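Side-chain contact in putative esterase (Uncultured bacterium, PDB 7C4D), which probably hydrolyses carboxylic ester bonds, as a serine esterase of the alpha/beta hydrolase fold: residues G31-G36 and K137-A142. Sequence-based numbering, arbitrary orientation.
With SO4 (sulfate ion), chain E; ACT (acetate ion), chain D.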
loop_
_atom_site.group_PDB
_atom_site.type_symbol
_atom_site.label_atom_id
_atom_site.label_comp_id
_atom_site.label_asym_id
_atom_site.label_seq_id
_atom_site.Cartn_x
_atom_site.Cartn_y
_atom_site.Cartn_z
ATOM N N GLY A 31 1.315 -0.130 1.073
ATOM C CA GLY A 31 1.872 -1.018 0.063
ATOM C C GLY A 31 2.620 -2.239 0.646
ATOM O O GLY A 31 2.621 -2.476 1.863
ATOM N N LEU A 32 3.257 -3.049 -0.228
ATOM C CA LEU A 32 3.896 -4.293 0.207
ATOM C C LEU A 32 4.976 -4.026 1.277
ATOM O O LEU A 32 5.779 -3.104 1.163
ATOM C CB LEU A 32 4.484 -4.974 -1.037
ATOM C CG LEU A 32 4.875 -6.447 -0.917
ATOM C CD1 LEU A 32 3.690 -7.325 -0.583
ATOM C CD2 LEU A 32 5.494 -6.919 -2.228
ATOM N N TYR A 33 5.010 -4.855 2.333
ATOM C CA TYR A 33 5.953 -4.697 3.440
ATOM C C TYR A 33 5.624 -3.513 4.367
ATOM O O TYR A 33 6.410 -3.246 5.290
ATOM C CB TYR A 33 7.425 -4.637 2.996
ATOM C CG TYR A 33 7.799 -5.708 2.007
ATOM C CD1 TYR A 33 7.774 -7.039 2.386
ATOM C CD2 TYR A 33 8.194 -5.400 0.713
ATOM C CE1 TYR A 33 8.084 -8.048 1.494
ATOM C CE2 TYR A 33 8.514 -6.406 -0.195
ATOM C CZ TYR A 33 8.444 -7.734 0.197
ATOM O OH TYR A 33 8.747 -8.758 -0.652
ATOM N N GLY A 34 4.525 -2.766 4.113
ATOM C CA GLY A 34 4.160 -1.643 4.982
ATOM C C GLY A 34 3.094 -2.051 5.991
ATOM O O GLY A 34 2.704 -3.215 6.035
ATOM N N SER A 35 2.623 -1.092 6.800
ATOM C CA SER A 35 1.428 -1.267 7.612
ATOM C C SER A 35 0.783 0.102 7.847
ATOM O O SER A 35 1.235 1.100 7.297
ATOM C CB SER A 35 1.726 -1.946 8.923
ATOM O OG SER A 35 2.496 -1.085 9.732
ATOM N N GLY A 36 -0.305 0.117 8.621
ATOM C CA GLY A 36 -0.952 1.359 8.983
ATOM C C GLY A 36 0.002 2.289 9.731
ATOM O O GLY A 36 -0.052 3.502 9.520
ATOM N N LYS A 137 12.101 -8.294 -6.422
ATOM C CA LYS A 137 12.858 -9.538 -6.513
ATOM C C LYS A 137 14.030 -9.517 -5.530
ATOM O O LYS A 137 14.240 -10.473 -4.788
ATOM C CB LYS A 137 13.317 -9.790 -7.953
ATOM C CG LYS A 137 12.234 -10.229 -8.924
ATOM C CD LYS A 137 11.422 -11.405 -8.428
ATOM C CE LYS A 137 11.264 -12.479 -9.485
ATOM N NZ LYS A 137 11.265 -11.888 -10.847
ATOM N N LYS A 138 14.775 -8.414 -5.516
ATOM C CA LYS A 138 15.840 -8.190 -4.546
ATOM C C LYS A 138 15.339 -8.307 -3.101
ATOM O O LYS A 138 15.821 -9.161 -2.368
ATOM C CB LYS A 138 16.524 -6.854 -4.826
ATOM C CG LYS A 138 17.280 -6.791 -6.148
ATOM C CD LYS A 138 17.756 -5.395 -6.496
ATOM C CE LYS A 138 18.587 -4.761 -5.396
ATOM N NZ LYS A 138 18.301 -3.313 -5.258
ATOM N N ILE A 139 14.343 -7.489 -2.707
ATOM C CA ILE A 139 13.805 -7.456 -1.353
ATOM C C ILE A 139 13.419 -8.859 -0.884
ATOM O O ILE A 139 13.692 -9.224 0.257
ATOM C CB ILE A 139 12.601 -6.479 -1.231
ATOM C CG1 ILE A 139 13.005 -5.012 -1.431
ATOM C CG2 ILE A 139 11.875 -6.683 0.102
ATOM C CD1 ILE A 139 11.944 -4.115 -2.067
ATOM N N ILE A 140 12.730 -9.630 -1.734
ATOM C CA ILE A 140 12.284 -10.962 -1.334
ATOM C C ILE A 140 13.497 -11.818 -0.960
ATOM O O ILE A 140 13.536 -12.427 0.105
ATOM C CB ILE A 140 11.442 -11.644 -2.431
ATOM C CG1 ILE A 140 10.129 -10.898 -2.681
ATOM C CG2 ILE A 140 11.191 -13.101 -2.070
ATOM C CD1 ILE A 140 9.286 -11.452 -3.823
ATOM N N ALA A 141 14.482 -11.839 -1.859
ATOM C CA ALA A 141 15.705 -12.603 -1.696
ATOM C C ALA A 141 16.341 -12.259 -0.352
ATOM O O ALA A 141 16.642 -13.159 0.425
ATOM C CB ALA A 141 16.635 -12.330 -2.857
ATOM N N ALA A 142 16.491 -10.954 -0.085
ATOM C CA ALA A 142 17.019 -10.434 1.167
ATOM C C ALA A 142 16.304 -11.041 2.373
ATOM O O ALA A 142 16.952 -11.557 3.279
ATOM C CB ALA A 142 16.923 -8.930 1.167
HETATM S S SO4 E . 3.737 2.133 3.217
HETATM O O1 SO4 E . 3.504 1.463 4.468
HETATM O O2 SO4 E . 4.415 1.214 2.328
HETATM O O3 SO4 E . 2.480 2.517 2.606
HETATM O O4 SO4 E . 4.546 3.298 3.424
HETATM C C ACT D . 4.518 -2.130 -3.384
HETATM O O ACT D . 5.475 -1.339 -3.213
HETATM O OXT ACT D . 3.460 -2.071 -2.726
HETATM C CH3 ACT D . 4.601 -3.237 -4.464
#
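In this alpha/beta hydrolase fold, the loop after strand 25-29, which in this family usually carries the oxyanion-hole motif, meets helix 131-144 through Tyr33. A type II turn from Gly31 to Gly34 puts Tyr33 at its third position, with a positive phi of 73°, and Gly34 N closes the turn on Gly31 O. The tyrosine ring reaches out to the helix with CG anti to the carbonyl carbon (chi1 -47°). CG2 of Ile139 approaches the ring obliquely, 3.4 Å from Tyr33 CE2 and 3.6 Å from CZ. At the far end Tyr33 OH lies 3.3 Å from CG1 of Ile140, whose side chain crosses the tyrosine at about a right angle. Leu32 CG lies 3.7 Å above one face of the same ring, displaced toward its rim, while Phe173 and Leu174 of helix 168-175 and Ile195 of helix 192-196 add further contacts. With an alanine here instead of Tyr33, a gap would probably open between turn and helix, and Ile139 CG2 and Leu32 CG would lose the ring they pack on. In the same turn, Leu32 N donates a nearly straight bond of 2.7 Å to acetate OXT. The same acetate is bound by Met97 N, next to Ser96 of the likely nucleophile elbow, so the two amides are placed as in an oxyanion hole. To Tyr33 the helix offers only hydrocarbon, and no hydrogen bond crosses; shape and van der Waals packing hold the contact, and burying the hydroxyl against Ile140 without a polar partner probably carries an energetic cost.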